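Local coordinates for endoglucanase (Ruminococcus champanellensis, PDB 6WQV), which hydrolyses beta-1,4-glucan chains such as cellulose as a broad-specificity family GH5 endoglucanase, probably acting on xylan-type polysaccharides as well, at residues D133-N136 with A137-A141. Numbering follows the deposited sequence.
Sequences DSVN and ARLDA
Val135 O accepts the amide of Leu139 at 2.8 Å in a nearly straight bond (N-H...O 171°), one of four consecutive i to i+4 backbone bonds that run from Ala137 N to Asp133 O through Asp140 N to Asn136 O and make this regular alpha helix. One turn apart, Val135 and Leu139 run alongside each other from the same face of the helix, with CG1 of the valine 4.1 Å from CD1 of the leucine. In Val135, CG1 stands anti to the backbone N (chi1 173°), which turns that methyl toward the leucine of the next turn. Leu139 also packs against the backbone, its CB 3.4 Å and its CG 3.5 Å from Val135 O. Both branched, apolar residues suit this buried face, where they touch Tyr188 of helix 179-197. Asn136 slants across Leu139, OD1 lying 4.2 Å from CD1. Its amide is engaged by the same neighbouring helix, OD1 bonding to Thr191 and ND2 to Ser187, two bonds that limit its rotation, and one turn on Asp140 reaches that helix too, through OD1 and Thr195. Ala137, whose CB sits 3.6 Å from Ser134 O, is small and helix-favouring, fitting an exposed position beside Asp133 and Ser134. Arg138 extends its chain away from the helix to a cation-pi contact with Trp124. This division between an apolar buried face and an exposed one is that of an amphipathic helix. Helix 129-149 is the beta-alpha-beta crossover helix between parallel strands 113-117 and 157-160 of the (beta/alpha)8, or TIM, barrel.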
ATOM      1  N   ASP A 133     -10.622 -16.960  13.803  1.00 17.17           N
ATOM      2  CA  ASP A 133     -11.464 -16.243  14.758  1.00 17.47           C
ATOM      3  C   ASP A 133     -10.648 -15.220  15.543  1.00 16.62           C
ATOM      4  O   ASP A 133     -11.091 -14.084  15.747  1.00 16.44           O
ATOM      5  CB  ASP A 133     -12.153 -17.224  15.707  1.00 18.43           C
ATOM      6  CG  ASP A 133     -13.215 -18.065  15.020  1.00 22.27           C
ATOM      7  OD1 ASP A 133     -13.599 -17.747  13.874  1.00 23.07           O
ATOM      8  OD2 ASP A 133     -13.666 -19.050  15.640  1.00 23.12           O
ATOM      9  N   SER A 134      -9.453 -15.614  15.995  1.00 18.14           N
ATOM     10  CA  SER A 134      -8.584 -14.708  16.741  1.00 16.70           C
ATOM     11  C   SER A 134      -8.178 -13.520  15.885  1.00 16.35           C
ATOM     12  O   SER A 134      -8.187 -12.371  16.347  1.00 15.48           O
ATOM     13  CB  SER A 134      -7.347 -15.479  17.202  1.00 18.13           C
ATOM     14  OG  SER A 134      -6.392 -14.647  17.839  1.00 20.94           O
ATOM     15  N   VAL A 135      -7.827 -13.774  14.625  1.00 15.33           N
ATOM     16  CA  VAL A 135      -7.380 -12.696  13.752  1.00 13.53           C
ATOM     17  C   VAL A 135      -8.525 -11.744  13.445  1.00 13.79           C
ATOM     18  O   VAL A 135      -8.351 -10.518  13.457  1.00 14.06           O
ATOM     19  CB  VAL A 135      -6.751 -13.281  12.476  1.00 14.85           C
ATOM     20  CG1 VAL A 135      -6.431 -12.172  11.496  1.00 15.79           C
ATOM     21  CG2 VAL A 135      -5.502 -14.076  12.819  1.00 15.64           C
ATOM     22  N   ASN A 136      -9.715 -12.281  13.161  1.00 13.31           N
ATOM     23  CA  ASN A 136     -10.855 -11.408  12.899  1.00 13.37           C
ATOM     24  C   ASN A 136     -11.151 -10.521  14.101  1.00 14.52           C
ATOM     25  O   ASN A 136     -11.478  -9.338  13.940  1.00 13.70           O
ATOM     26  CB  ASN A 136     -12.079 -12.234  12.500  1.00 13.37           C
ATOM     27  CG  ASN A 136     -12.155 -12.481  11.009  1.00 15.92           C
ATOM     28  OD1 ASN A 136     -11.813 -11.616  10.202  1.00 14.69           O
ATOM     29  ND2 ASN A 136     -12.617 -13.664  10.632  1.00 17.74           N
ATOM     30  N   ALA A 137     -11.033 -11.064  15.315  1.00 14.53           N
ATOM     31  CA  ALA A 137     -11.257 -10.251  16.510  1.00 13.40           C
ATOM     32  C   ALA A 137     -10.223  -9.133  16.626  1.00 14.96           C
ATOM     33  O   ALA A 137     -10.567  -7.991  16.959  1.00 15.39           O
ATOM     34  CB  ALA A 137     -11.229 -11.131  17.759  1.00 13.85           C
ATOM     35  N   ARG A 138      -8.949  -9.439  16.360  1.00 12.94           N
ATOM     36  CA  ARG A 138      -7.907  -8.422  16.460  1.00 12.45           C
ATOM     37  C   ARG A 138      -8.052  -7.385  15.358  1.00 14.56           C
ATOM     38  O   ARG A 138      -7.905  -6.180  15.605  1.00 12.74           O
ATOM     39  CB  ARG A 138      -6.535  -9.092  16.410  1.00 13.21           C
ATOM     40  CG  ARG A 138      -5.370  -8.126  16.490  1.00 12.59           C
ATOM     41  CD  ARG A 138      -4.087  -8.807  16.909  1.00 13.12           C
ATOM     42  NE  ARG A 138      -2.961  -7.872  16.878  1.00 14.22           N
ATOM     43  CZ  ARG A 138      -1.804  -8.068  17.495  1.00 15.22           C
ATOM     44  NH1 ARG A 138      -1.602  -9.169  18.201  1.00 17.83           N
ATOM     45  NH2 ARG A 138      -0.839  -7.156  17.408  1.00 16.21           N
ATOM     46  N   LEU A 139      -8.362  -7.825  14.139  1.00 13.13           N
ATOM     47  CA  LEU A 139      -8.611  -6.886  13.051  1.00 14.01           C
ATOM     48  C   LEU A 139      -9.715  -5.912  13.413  1.00 12.93           C
ATOM     49  O   LEU A 139      -9.608  -4.706  13.169  1.00 13.93           O
ATOM     50  CB  LEU A 139      -9.023  -7.659  11.802  1.00 17.28           C
ATOM     51  CG  LEU A 139      -7.922  -8.140  10.870  1.00 18.32           C
ATOM     52  CD1 LEU A 139      -8.527  -9.064   9.835  1.00 20.44           C
ATOM     53  CD2 LEU A 139      -7.239  -6.952  10.220  1.00 15.27           C
ATOM     54  N   ASP A 140     -10.816  -6.425  13.959  1.00 12.85           N
ATOM     55  CA  ASP A 140     -11.909  -5.546  14.338  1.00 14.23           C
ATOM     56  C   ASP A 140     -11.480  -4.587  15.441  1.00 14.26           C
ATOM     57  O   ASP A 140     -11.790  -3.390  15.387  1.00 13.24           O
ATOM     58  CB  ASP A 140     -13.111  -6.381  14.755  1.00 14.73           C
ATOM     59  CG  ASP A 140     -14.195  -5.550  15.356  1.00 17.14           C
ATOM     60  OD1 ASP A 140     -14.816  -4.752  14.618  1.00 17.44           O
ATOM     61  OD2 ASP A 140     -14.406  -5.663  16.576  1.00 23.02           O
ATOM     62  N   ALA A 141     -10.728  -5.081  16.426  1.00 14.21           N
ATOM     63  CA  ALA A 141     -10.311  -4.224  17.529  1.00 14.49           C
ATOM     64  C   ALA A 141      -9.423  -3.081  17.052  1.00 14.03           C
ATOM     65  O   ALA A 141      -9.598  -1.932  17.480  1.00 14.64           O
ATOM     66  CB  ALA A 141      -9.594  -5.041  18.606  1.00 16.06           C
TER